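Side-chain contacts in putative regulatory protein SCO4313 (PDB 2OI8), which probably binds DNA at regulatory sites as a transcription factor of the TetR family: residues A41-M46 and P51-Y56; E20-A25 and I68-R73; L109-P114 and R182-L187; W26-T31 and S35-N40. All coordinates share one frame; numbering follows the deposited sequence.

In the fold
Interactions 1, 2 and 4 lie on the same side of the chain's centre and involve the TetR DNA-binding region; interaction 3 is buried in the C-terminal part, its centre about 31 Å from that of interaction 1. Helix 14-32 serves both interaction 2 and interaction 4, and helix 39-45 both interaction 4 and interaction 1. The chemistry follows the setting. Interaction 1 is a small, buried apolar contact around one leucine, interaction 3 a buried pair of rings, interaction 2 a salt bridge at the surface, and interaction 4, partly buried, mixes aliphatic packing with a polar, partly solvent-exposed side. Interactions 2 and 3 touch through I68, A71, Y72 and I110, where helix 60-84 meets helix 104-111.

Interaction 1. Residues A41-M46 and P51-Y56; sequences AIAKRM and PALYRY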
loop_
_atom_site.group_PDB
_atom_site.type_symbol
_atom_site.label_atom_id
_atom_site.label_comp_id
_atom_site.label_asym_id
_atom_site.label_seq_id
_atom_site.Cartn_x
_atom_site.Cartn_y
_atom_site.Cartn_z
ATOM N N ALA A 41 24.553 4.863 -12.120
ATOM C CA ALA A 41 25.101 4.612 -10.800
ATOM C C ALA A 41 25.518 3.142 -10.680
ATOM O O ALA A 41 26.568 2.829 -10.112
ATOM C CB ALA A 41 24.099 4.972 -9.733
ATOM N N ILE A 42 24.684 2.255 -11.224
ATOM C CA ILE A 42 25.008 0.837 -11.370
ATOM C C ILE A 42 26.326 0.668 -12.125
ATOM O O ILE A 42 27.257 0.049 -11.615
ATOM C CB ILE A 42 23.888 0.077 -12.121
ATOM C CG1 ILE A 42 22.482 0.472 -11.594
ATOM C CG2 ILE A 42 24.144 -1.421 -12.080
ATOM C CD1 ILE A 42 21.674 -0.627 -10.950
ATOM N N ALA A 43 26.411 1.233 -13.328
ATOM C CA ALA A 43 27.606 1.107 -14.158
ATOM C C ALA A 43 28.846 1.542 -13.378
ATOM O O ALA A 43 29.822 0.789 -13.278
ATOM C CB ALA A 43 27.466 1.899 -15.464
ATOM N N LYS A 44 28.787 2.749 -12.813
ATOM C CA LYS A 44 29.865 3.278 -11.977
ATOM C C LYS A 44 30.116 2.361 -10.780
ATOM O O LYS A 44 31.271 2.143 -10.415
ATOM C CB LYS A 44 29.576 4.736 -11.532
ATOM N N ARG A 45 29.052 1.789 -10.206
ATOM C CA ARG A 45 29.204 0.867 -9.065
ATOM C C ARG A 45 29.973 -0.409 -9.396
ATOM O O ARG A 45 30.705 -0.936 -8.557
ATOM C CB ARG A 45 27.861 0.502 -8.449
ATOM C CG ARG A 45 27.844 0.702 -6.945
ATOM C CD ARG A 45 27.623 -0.560 -6.162
ATOM N NE ARG A 45 28.863 -1.238 -5.859
ATOM C CZ ARG A 45 28.976 -2.252 -5.009
ATOM N NH1 ARG A 45 27.917 -2.695 -4.341
ATOM N NH2 ARG A 45 30.154 -2.808 -4.811
HETATM N N MSE A 46 29.798 -0.897 -10.620
HETATM C CA MSE A 46 30.434 -2.125 -11.059
HETATM C C MSE A 46 31.668 -1.860 -11.896
HETATM O O MSE A 46 32.242 -2.784 -12.444
HETATM C CB MSE A 46 29.446 -2.963 -11.865
HETATM C CG MSE A 46 28.274 -3.493 -11.053
HETATM SE SE MSE A 46 26.850 -4.279 -12.165
HETATM C CE MSE A 46 27.877 -5.848 -12.840
ATOM N N PRO A 51 27.255 2.814 -21.327
ATOM C CA PRO A 51 26.849 2.016 -22.490
ATOM C C PRO A 51 26.741 0.502 -22.232
ATOM O O PRO A 51 25.686 -0.071 -22.483
ATOM C CB PRO A 51 27.942 2.324 -23.540
ATOM C CG PRO A 51 28.931 3.266 -22.863
ATOM C CD PRO A 51 28.174 3.894 -21.738
ATOM N N ALA A 52 27.808 -0.129 -21.737
ATOM C CA ALA A 52 27.832 -1.591 -21.521
ATOM C C ALA A 52 26.626 -2.091 -20.716
ATOM O O ALA A 52 26.022 -3.118 -21.049
ATOM C CB ALA A 52 29.144 -2.019 -20.857
ATOM N N LEU A 53 26.276 -1.330 -19.677
ATOM C CA LEU A 53 25.117 -1.598 -18.841
ATOM C C LEU A 53 23.836 -1.513 -19.664
ATOM O O LEU A 53 22.893 -2.262 -19.410
ATOM C CB LEU A 53 25.074 -0.607 -17.681
ATOM C CG LEU A 53 24.659 -1.053 -16.271
ATOM C CD1 LEU A 53 23.507 -2.034 -16.286
ATOM C CD2 LEU A 53 25.813 -1.653 -15.497
ATOM N N TYR A 54 23.806 -0.629 -20.662
ATOM C CA TYR A 54 22.652 -0.554 -21.578
ATOM C C TYR A 54 22.582 -1.711 -22.579
ATOM O O TYR A 54 21.513 -2.006 -23.111
ATOM C CB TYR A 54 22.576 0.809 -22.288
ATOM C CG TYR A 54 22.096 1.911 -21.374
ATOM C CD1 TYR A 54 22.915 2.383 -20.344
ATOM C CD2 TYR A 54 20.813 2.478 -21.524
ATOM C CE1 TYR A 54 22.488 3.385 -19.489
ATOM C CE2 TYR A 54 20.370 3.491 -20.666
ATOM C CZ TYR A 54 21.225 3.935 -19.650
ATOM O OH TYR A 54 20.841 4.917 -18.769
ATOM N N ARG A 55 23.711 -2.374 -22.826
ATOM C CA ARG A 55 23.700 -3.604 -23.612
ATOM C C ARG A 55 23.126 -4.802 -22.813
ATOM O O ARG A 55 22.939 -5.881 -23.368
ATOM C CB ARG A 55 25.108 -3.907 -24.222
ATOM N N TYR A 56 22.834 -4.582 -21.525
ATOM C CA TYR A 56 22.038 -5.507 -20.692
ATOM C C TYR A 56 20.585 -5.083 -20.430
ATOM O O TYR A 56 19.706 -5.929 -20.297
ATOM C CB TYR A 56 22.693 -5.737 -19.334
ATOM C CG TYR A 56 23.910 -6.625 -19.381
ATOM C CD1 TYR A 56 23.784 -8.006 -19.389
ATOM C CD2 TYR A 56 25.176 -6.074 -19.375
ATOM C CE1 TYR A 56 24.917 -8.830 -19.427
ATOM C CE2 TYR A 56 26.292 -6.856 -19.403
ATOM C CZ TYR A 56 26.169 -8.234 -19.445
ATOM O OH TYR A 56 27.297 -8.994 -19.479
#
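L53 makes this contact mainly with one methyl, CD2. It lies against the backbone of helix 39-45, with L53 CD2 3.6 Å from A43 CA, and reaches the methyl of that same residue at 3.9 Å (A43 CB to L53 CD2). The leucine's own base follows close behind, with L53 CB 4.1 Å from A43 CB. A43 CA and L53 CA are 6.0 Å apart, an approach consistent with the small side chain of A43. I42 adds its gamma methyl at about a right angle to the leucine, I42 CG2 standing 3.8 Å from L53 CD2. It is this branch that meets L53 because it is anti to the backbone N, while CG1 (chi1 -45°) lies beside that N and carries the end of the side chain away. More loosely, the selenium of M46, modelled as selenomethionine, reaches the same methyl, with M46 SE 4.4 Å from L53 CD2.

The two segments belong to the predicted helix-turn-helix: A41-M46 covers most of its first helix and the residue where the chain leaves it, P51-Y56 most of its second. In TetR-type regulators the second helix is the one presented to DNA, and between these two segments L53 is the side chain that packs it onto the first.

Further out, L53 and Y54 both rest on L39, L53 also touches M48 of the intervening turn, and its other methyl, CD1, packs on I21 of helix 14-32. I42 and A41 both lean on Q28 of that long helix. The ring of Y56 receives R14 in a cation-pi contact.

Interaction 2. Residues E20-A25 and I68-R73; sequences EIKDHA and IRDAYR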
loop_
_atom_site.group_PDB
_atom_site.type_symbol
_atom_site.label_atom_id
_atom_site.label_comp_id
_atom_site.label_asym_id
_atom_site.label_seq_id
_atom_site.Cartn_x
_atom_site.Cartn_y
_atom_site.Cartn_z
ATOM N N GLU A 20 23.504 -9.781 -11.079
ATOM C CA GLU A 20 24.250 -8.786 -10.312
ATOM C C GLU A 20 23.716 -7.370 -10.511
ATOM O O GLU A 20 23.630 -6.602 -9.545
ATOM C CB GLU A 20 25.722 -8.822 -10.676
ATOM C CG GLU A 20 26.509 -9.809 -9.866
ATOM C CD GLU A 20 26.882 -9.267 -8.486
ATOM O OE1 GLU A 20 26.051 -9.386 -7.538
ATOM O OE2 GLU A 20 28.018 -8.735 -8.349
ATOM N N ILE A 21 23.380 -7.026 -11.763
ATOM C CA ILE A 21 22.818 -5.723 -12.081
ATOM C C ILE A 21 21.563 -5.546 -11.247
ATOM O O ILE A 21 21.404 -4.523 -10.577
ATOM C CB ILE A 21 22.340 -5.577 -13.536
ATOM C CG1 ILE A 21 23.361 -6.080 -14.566
ATOM C CG2 ILE A 21 21.891 -4.119 -13.812
ATOM C CD1 ILE A 21 24.615 -5.316 -14.647
ATOM N N LYS A 22 20.687 -6.557 -11.305
ATOM C CA LYS A 22 19.399 -6.523 -10.618
ATOM C C LYS A 22 19.586 -6.400 -9.125
ATOM O O LYS A 22 18.916 -5.564 -8.501
ATOM C CB LYS A 22 18.535 -7.726 -10.988
ATOM C CG LYS A 22 17.935 -7.551 -12.377
ATOM C CD LYS A 22 16.842 -8.535 -12.703
ATOM C CE LYS A 22 17.386 -9.961 -12.751
ATOM N NZ LYS A 22 16.381 -10.816 -13.424
ATOM N N ASP A 23 20.510 -7.200 -8.569
ATOM C CA ASP A 23 20.966 -7.043 -7.191
ATOM C C ASP A 23 21.308 -5.601 -6.831
ATOM O O ASP A 23 20.739 -5.065 -5.886
ATOM C CB ASP A 23 22.178 -7.930 -6.893
ATOM C CG ASP A 23 21.789 -9.278 -6.323
ATOM O OD1 ASP A 23 20.583 -9.601 -6.313
ATOM O OD2 ASP A 23 22.690 -10.021 -5.885
ATOM N N HIS A 24 22.210 -4.951 -7.564
ATOM C CA HIS A 24 22.532 -3.562 -7.212
ATOM C C HIS A 24 21.344 -2.636 -7.336
ATOM O O HIS A 24 21.253 -1.652 -6.599
ATOM C CB HIS A 24 23.722 -3.023 -8.002
ATOM C CG HIS A 24 24.972 -3.797 -7.754
ATOM N ND1 HIS A 24 25.549 -3.879 -6.505
ATOM C CD2 HIS A 24 25.717 -4.579 -8.569
ATOM C CE1 HIS A 24 26.612 -4.661 -6.568
ATOM N NE2 HIS A 24 26.737 -5.096 -7.809
ATOM N N ALA A 25 20.434 -2.965 -8.248
ATOM C CA ALA A 25 19.219 -2.177 -8.458
ATOM C C ALA A 25 18.344 -2.186 -7.199
ATOM O O ALA A 25 17.806 -1.156 -6.819
ATOM C CB ALA A 25 18.446 -2.678 -9.667
ATOM N N ILE A 68 9.927 -5.892 -11.630
ATOM C CA ILE A 68 8.483 -6.175 -11.437
ATOM C C ILE A 68 8.093 -7.643 -11.779
ATOM O O ILE A 68 7.407 -8.301 -10.986
ATOM C CB ILE A 68 7.564 -5.109 -12.130
ATOM C CG1 ILE A 68 7.663 -3.776 -11.396
ATOM C CG2 ILE A 68 6.103 -5.521 -12.110
ATOM C CD1 ILE A 68 7.127 -2.613 -12.168
ATOM N N ARG A 69 8.573 -8.154 -12.914
ATOM C CA ARG A 69 8.349 -9.550 -13.356
ATOM C C ARG A 69 8.891 -10.567 -12.341
ATOM O O ARG A 69 8.205 -11.554 -12.001
ATOM C CB ARG A 69 8.994 -9.773 -14.741
ATOM C CG ARG A 69 8.635 -11.091 -15.477
ATOM C CD ARG A 69 9.095 -11.130 -16.997
ATOM N NE ARG A 69 8.847 -9.858 -17.699
ATOM C CZ ARG A 69 8.387 -9.727 -18.947
ATOM N NH1 ARG A 69 8.078 -10.797 -19.683
ATOM N NH2 ARG A 69 8.207 -8.508 -19.457
ATOM N N ASP A 70 10.114 -10.310 -11.866
ATOM C CA ASP A 70 10.785 -11.138 -10.871
ATOM C C ASP A 70 9.995 -11.156 -9.590
ATOM O O ASP A 70 9.887 -12.195 -8.943
ATOM C CB ASP A 70 12.186 -10.592 -10.549
ATOM C CG ASP A 70 13.236 -10.992 -11.574
ATOM O OD1 ASP A 70 12.947 -11.816 -12.466
ATOM O OD2 ASP A 70 14.373 -10.488 -11.480
ATOM N N ALA A 71 9.450 -9.994 -9.228
ATOM C CA ALA A 71 8.681 -9.853 -7.985
ATOM C C ALA A 71 7.416 -10.718 -8.039
ATOM O O ALA A 71 7.186 -11.538 -7.140
ATOM C CB ALA A 71 8.353 -8.367 -7.681
ATOM N N TYR A 72 6.630 -10.554 -9.108
ATOM C CA TYR A 72 5.419 -11.355 -9.337
ATOM C C TYR A 72 5.719 -12.836 -9.345
ATOM O O TYR A 72 4.943 -13.627 -8.795
ATOM C CB TYR A 72 4.738 -10.980 -10.654
ATOM C CG TYR A 72 3.900 -9.730 -10.555
ATOM C CD1 TYR A 72 2.829 -9.660 -9.662
ATOM C CD2 TYR A 72 4.166 -8.617 -11.354
ATOM C CE1 TYR A 72 2.051 -8.517 -9.554
ATOM C CE2 TYR A 72 3.383 -7.460 -11.264
ATOM C CZ TYR A 72 2.323 -7.424 -10.357
ATOM O OH TYR A 72 1.529 -6.298 -10.242
ATOM N N ARG A 73 6.857 -13.201 -9.935
ATOM C CA ARG A 73 7.192 -14.609 -10.110
ATOM C C ARG A 73 7.473 -15.316 -8.777
ATOM O O ARG A 73 7.081 -16.474 -8.585
ATOM C CB ARG A 73 8.334 -14.757 -11.107
ATOM C CG ARG A 73 8.914 -16.165 -11.241
ATOM C CD ARG A 73 9.358 -16.457 -12.679
ATOM N NE ARG A 73 10.276 -15.442 -13.210
ATOM C CZ ARG A 73 9.949 -14.519 -14.115
ATOM N NH1 ARG A 73 8.714 -14.462 -14.609
ATOM N NH2 ARG A 73 10.863 -13.651 -14.531
#
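The carboxylate of D70 is approached in two ways. OD2 takes a hydrogen bond from the ammonium of K22 on its syn lone pair, with K22 NZ 2.8 Å from D70 OD2. OD1 is turned to the guanidinium of R73, one helical turn further on, in a longer salt bridge of 3.5 Å between D70 OD1 and R73 NH2. That guanidinium carries R69 O over one face, near the rim, and has R69 CD in plane at its edge.

K22 and D70 reach for each other from opposite directions across a gap of 9.8 Å between K22 CA and D70 CA. The lysine chain bends at chi3 (-65°), which also leaves K22 CE 3.3 Å from D70 OD2. K22 NZ and R73 NH2, 6.3 Å apart, share the one carboxylate, which should favour its charged form.

This surface ion network joins helix 14-32 to the long helix 60-84. Beside it the side chains of K22 and A25 also touch L63 and L67 of helix 60-84, while A71 of the same helix lies against I110 of helix 104-111.

Interaction 3. Residues L109-P114 and R182-L187; sequences LIFGTP and RLHGVL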
loop_
_atom_site.group_PDB
_atom_site.type_symbol
_atom_site.label_atom_id
_atom_site.label_comp_id
_atom_site.label_asym_id
_atom_site.label_seq_id
_atom_site.Cartn_x
_atom_site.Cartn_y
_atom_site.Cartn_z
ATOM N N LEU A 109 7.356 -2.678 -4.453
ATOM C CA LEU A 109 7.549 -2.441 -5.868
ATOM C C LEU A 109 6.255 -2.851 -6.634
ATOM O O LEU A 109 5.860 -2.201 -7.596
ATOM C CB LEU A 109 8.807 -3.183 -6.345
ATOM C CG LEU A 109 9.294 -2.909 -7.778
ATOM C CD1 LEU A 109 9.985 -1.532 -7.971
ATOM C CD2 LEU A 109 10.190 -4.034 -8.247
ATOM N N ILE A 110 5.581 -3.911 -6.187
ATOM C CA ILE A 110 4.282 -4.290 -6.754
ATOM C C ILE A 110 3.134 -3.491 -6.103
ATOM O O ILE A 110 2.317 -2.893 -6.794
ATOM C CB ILE A 110 3.944 -5.822 -6.525
ATOM C CG1 ILE A 110 4.996 -6.732 -7.136
ATOM C CG2 ILE A 110 2.506 -6.153 -7.040
ATOM C CD1 ILE A 110 5.448 -6.147 -8.462
ATOM N N PHE A 111 3.055 -3.521 -4.769
ATOM C CA PHE A 111 1.837 -3.091 -4.081
ATOM C C PHE A 111 1.867 -1.683 -3.509
ATOM O O PHE A 111 0.879 -1.219 -2.968
ATOM C CB PHE A 111 1.436 -4.118 -3.019
ATOM C CG PHE A 111 1.113 -5.482 -3.593
ATOM C CD1 PHE A 111 -0.112 -5.722 -4.221
ATOM C CD2 PHE A 111 2.042 -6.521 -3.535
ATOM C CE1 PHE A 111 -0.434 -7.007 -4.764
ATOM C CE2 PHE A 111 1.743 -7.802 -4.074
ATOM C CZ PHE A 111 0.502 -8.039 -4.694
ATOM N N GLY A 112 2.994 -1.006 -3.649
ATOM C CA GLY A 112 3.204 0.266 -3.015
ATOM C C GLY A 112 3.116 1.406 -4.004
ATOM O O GLY A 112 2.371 1.355 -4.996
ATOM N N THR A 113 3.864 2.457 -3.716
ATOM C CA THR A 113 3.819 3.662 -4.498
ATOM C C THR A 113 4.313 3.409 -5.922
ATOM O O THR A 113 5.436 2.960 -6.118
ATOM C CB THR A 113 4.661 4.732 -3.797
ATOM O OG1 THR A 113 4.257 4.790 -2.419
ATOM C CG2 THR A 113 4.507 6.113 -4.482
ATOM N N PRO A 114 3.479 3.723 -6.925
ATOM C CA PRO A 114 3.858 3.491 -8.321
ATOM C C PRO A 114 5.137 4.268 -8.671
ATOM O O PRO A 114 5.409 5.318 -8.079
ATOM C CB PRO A 114 2.690 4.087 -9.125
ATOM C CG PRO A 114 1.601 4.418 -8.160
ATOM C CD PRO A 114 2.178 4.400 -6.776
ATOM N N ARG A 182 -8.360 -7.979 1.565
ATOM C CA ARG A 182 -8.318 -8.011 3.029
ATOM C C ARG A 182 -6.912 -8.254 3.636
ATOM O O ARG A 182 -6.503 -7.549 4.574
ATOM C CB ARG A 182 -9.334 -9.016 3.589
ATOM C CG ARG A 182 -10.748 -8.532 3.445
ATOM C CD ARG A 182 -11.775 -9.431 4.102
ATOM N NE ARG A 182 -13.123 -9.110 3.614
ATOM C CZ ARG A 182 -14.231 -9.792 3.922
ATOM N NH1 ARG A 182 -14.181 -10.841 4.727
ATOM N NH2 ARG A 182 -15.398 -9.421 3.417
ATOM N N LEU A 183 -6.183 -9.231 3.099
ATOM C CA LEU A 183 -4.839 -9.580 3.603
ATOM C C LEU A 183 -3.716 -8.603 3.209
ATOM O O LEU A 183 -2.718 -8.432 3.944
ATOM C CB LEU A 183 -4.487 -11.014 3.174
ATOM C CG LEU A 183 -5.482 -12.052 3.711
ATOM C CD1 LEU A 183 -5.069 -13.418 3.266
ATOM C CD2 LEU A 183 -5.624 -12.004 5.231
ATOM N N HIS A 184 -3.870 -7.989 2.034
ATOM C CA HIS A 184 -2.986 -6.904 1.613
ATOM C C HIS A 184 -3.204 -5.654 2.446
ATOM O O HIS A 184 -2.249 -4.930 2.728
ATOM C CB HIS A 184 -3.128 -6.622 0.130
ATOM C CG HIS A 184 -2.416 -7.623 -0.721
ATOM N ND1 HIS A 184 -1.042 -7.651 -0.837
ATOM C CD2 HIS A 184 -2.881 -8.651 -1.472
ATOM C CE1 HIS A 184 -0.689 -8.655 -1.624
ATOM N NE2 HIS A 184 -1.787 -9.270 -2.034
ATOM N N GLY A 185 -4.459 -5.440 2.863
ATOM C CA GLY A 185 -4.840 -4.331 3.734
ATOM C C GLY A 185 -4.007 -4.406 4.983
ATOM O O GLY A 185 -3.381 -3.430 5.361
ATOM N N VAL A 186 -3.950 -5.577 5.613
ATOM C CA VAL A 186 -3.119 -5.681 6.812
ATOM C C VAL A 186 -1.612 -5.773 6.525
ATOM O O VAL A 186 -0.833 -5.128 7.195
ATOM C CB VAL A 186 -3.645 -6.698 7.849
ATOM C CG1 VAL A 186 -4.867 -7.411 7.349
ATOM C CG2 VAL A 186 -2.549 -7.653 8.332
ATOM N N LEU A 187 -1.213 -6.494 5.490
ATOM C CA LEU A 187 0.201 -6.572 5.169
ATOM C C LEU A 187 0.817 -5.225 4.849
ATOM O O LEU A 187 1.890 -4.886 5.359
ATOM C CB LEU A 187 0.463 -7.572 4.027
ATOM C CG LEU A 187 0.252 -9.032 4.419
ATOM C CD1 LEU A 187 0.420 -9.929 3.203
ATOM C CD2 LEU A 187 1.195 -9.433 5.566
#
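F111 lays one face of its ring over the imidazole of H184. The atom that comes closest is H184 CE1, 3.3 Å above the phenyl plane and displaced toward the rim, where F111 CZ lies 3.4 Å from H184 CE1. The ring centroids are 4.1 Å apart and the planes inclined by 32°, an oblique pairing that brings the CE1 and NE2 side of the imidazole down on the phenyl ring, with F111 CZ 3.7 Å from H184 NE2. The other phenyl face is filled by the preceding residue: I110 CG2 sits 3.4 Å above its centre, so the ring is held between an imidazole and a methyl. The CB bonds of both aromatic residues already head for the other segment, and CG beside the backbone N (chi1 -62° for F111 and -78° for H184) is compatible with the rings meeting.

The contact is buried in the all-helical C-terminal region of a TetR-type regulator and ties the last turn of helix 104-111 to helix 170-191. H184 ND1 is hydrogen-bonded to Y107 OH, while W180 meets the imidazole edge-to-face. Both segments also reach the second subunit: L189 of that subunit packs on F111, and R182 forms a salt bridge with E209 of the same neighbouring chain.

Interaction 4. Residues W26-T31 and S35-N40; sequences WEQIAT and SALSLN
I29 and L37 form the dense side of this contact. L37 CD2 lies alongside the longer branch of the isoleucine, 4.0 Å from I29 CG1 and 4.1 Å from I29 CD1, the two side chains meeting at a slant. The other methyl of the leucine, CD1, covers the root of Q28, with Q28 CB 4.1 Å from L37 CD1. L37 extends CG away from its own backbone N (chi1 165°), and its two methyls then part, CD2 to I29 and CD1 to Q28; both aliphatic residues are buried.

The other side is polar and partly open to solvent. From CG onward Q28 is extended, and its amide lies against the backbone of L37 and S38. S38 is the N-cap of helix 39-45: its OG, turned between its own backbone N and carbonyl carbon (chi1 78°), accepts a weak hydrogen bond from A41 N. On the exposed flank of the long helix, T31 OG1 donates to E27 O at 2.6 Å, from 46° above the carbonyl plane; T31 N bonds to the same oxygen.

The segments meet where helix 14-32 ends and the chain turns into the predicted helix-turn-helix. I29 also rests on L67 of helix 60-84 and L109 of helix 104-111, and L37 on I64 of helix 60-84.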
loop_
_atom_site.group_PDB
_atom_site.type_symbol
_atom_site.label_atom_id
_atom_site.label_comp_id
_atom_site.label_asym_id
_atom_site.label_seq_id
_atom_site.Cartn_x
_atom_site.Cartn_y
_atom_site.Cartn_z
ATOM N N TRP A 26 18.228 -3.329 -6.531
ATOM C CA TRP A 26 17.523 -3.347 -5.263
ATOM C C TRP A 26 18.195 -2.410 -4.251
ATOM O O TRP A 26 17.495 -1.626 -3.601
ATOM C CB TRP A 26 17.344 -4.772 -4.728
ATOM C CG TRP A 26 16.393 -5.578 -5.582
ATOM C CD1 TRP A 26 16.720 -6.560 -6.495
ATOM C CD2 TRP A 26 14.955 -5.455 -5.630
ATOM N NE1 TRP A 26 15.571 -7.057 -7.092
ATOM C CE2 TRP A 26 14.483 -6.399 -6.582
ATOM C CE3 TRP A 26 14.022 -4.650 -4.952
ATOM C CZ2 TRP A 26 13.131 -6.548 -6.874
ATOM C CZ3 TRP A 26 12.683 -4.801 -5.250
ATOM C CH2 TRP A 26 12.250 -5.745 -6.197
ATOM N N GLU A 27 19.532 -2.453 -4.149
ATOM C CA GLU A 27 20.278 -1.583 -3.213
ATOM C C GLU A 27 19.871 -0.121 -3.410
ATOM O O GLU A 27 19.453 0.550 -2.450
ATOM C CB GLU A 27 21.805 -1.724 -3.362
ATOM C CG GLU A 27 22.409 -2.964 -2.726
ATOM C CD GLU A 27 23.907 -3.190 -3.092
ATOM O OE1 GLU A 27 24.381 -2.823 -4.210
ATOM O OE2 GLU A 27 24.614 -3.758 -2.240
ATOM N N GLN A 28 19.975 0.353 -4.660
ATOM C CA GLN A 28 19.562 1.718 -5.029
ATOM C C GLN A 28 18.100 1.994 -4.726
ATOM O O GLN A 28 17.752 3.112 -4.348
ATOM C CB GLN A 28 19.816 2.006 -6.508
ATOM C CG GLN A 28 21.255 2.267 -6.882
ATOM C CD GLN A 28 21.383 2.861 -8.270
ATOM O OE1 GLN A 28 22.282 2.506 -9.035
ATOM N NE2 GLN A 28 20.473 3.768 -8.603
ATOM N N ILE A 29 17.243 0.996 -4.932
ATOM C CA ILE A 29 15.818 1.139 -4.606
ATOM C C ILE A 29 15.715 1.283 -3.091
ATOM O O ILE A 29 15.163 2.263 -2.590
ATOM C CB ILE A 29 14.962 -0.063 -5.104
ATOM C CG1 ILE A 29 14.961 -0.096 -6.632
ATOM C CG2 ILE A 29 13.519 0.000 -4.544
ATOM C CD1 ILE A 29 13.951 -1.104 -7.179
ATOM N N ALA A 30 16.292 0.312 -2.378
ATOM C CA ALA A 30 16.309 0.320 -0.921
ATOM C C ALA A 30 16.735 1.682 -0.390
ATOM O O ALA A 30 15.975 2.332 0.333
ATOM C CB ALA A 30 17.215 -0.783 -0.384
ATOM N N THR A 31 17.919 2.133 -0.785
ATOM C CA THR A 31 18.485 3.349 -0.217
ATOM C C THR A 31 17.900 4.637 -0.794
ATOM O O THR A 31 17.600 5.549 -0.049
ATOM C CB THR A 31 20.058 3.355 -0.222
ATOM O OG1 THR A 31 20.556 2.629 -1.352
ATOM C CG2 THR A 31 20.613 2.708 1.057
ATOM N N SER A 35 12.866 5.057 -9.298
ATOM C CA SER A 35 12.717 6.383 -9.971
ATOM C C SER A 35 13.995 7.208 -9.854
ATOM O O SER A 35 14.501 7.713 -10.860
ATOM C CB SER A 35 11.509 7.180 -9.441
ATOM O OG SER A 35 11.187 8.290 -10.268
ATOM N N ALA A 36 14.513 7.332 -8.629
ATOM C CA ALA A 36 15.885 7.783 -8.423
ATOM C C ALA A 36 16.830 6.713 -8.944
ATOM O O ALA A 36 18.022 6.960 -9.115
ATOM C CB ALA A 36 16.147 8.055 -6.953
ATOM N N LEU A 37 16.287 5.526 -9.198
ATOM C CA LEU A 37 17.067 4.382 -9.693
ATOM C C LEU A 37 17.704 4.635 -11.068
ATOM O O LEU A 37 17.009 4.962 -12.022
ATOM C CB LEU A 37 16.156 3.152 -9.736
ATOM C CG LEU A 37 16.547 1.896 -10.511
ATOM C CD1 LEU A 37 17.849 1.273 -9.985
ATOM C CD2 LEU A 37 15.403 0.912 -10.431
ATOM N N SER A 38 19.021 4.465 -11.173
ATOM C CA SER A 38 19.738 4.831 -12.404
ATOM C C SER A 38 20.829 3.858 -12.863
ATOM O O SER A 38 21.749 3.538 -12.115
ATOM C CB SER A 38 20.343 6.231 -12.262
ATOM O OG SER A 38 21.529 6.198 -11.491
ATOM N N LEU A 39 20.736 3.435 -14.120
ATOM C CA LEU A 39 21.718 2.556 -14.738
ATOM C C LEU A 39 23.144 3.093 -14.692
ATOM O O LEU A 39 24.102 2.317 -14.707
ATOM C CB LEU A 39 21.330 2.246 -16.177
ATOM C CG LEU A 39 20.150 1.298 -16.355
ATOM C CD1 LEU A 39 19.756 1.236 -17.810
ATOM C CD2 LEU A 39 20.524 -0.081 -15.879
ATOM N N ASN A 40 23.285 4.411 -14.624
ATOM C CA ASN A 40 24.604 5.022 -14.533
ATOM C C ASN A 40 25.315 4.834 -13.210
ATOM O O ASN A 40 26.541 4.692 -13.187
ATOM C CB ASN A 40 24.525 6.497 -14.836
ATOM C CG ASN A 40 24.787 6.799 -16.282
ATOM O OD1 ASN A 40 24.744 7.956 -16.687
ATOM N ND2 ASN A 40 25.073 5.766 -17.075
#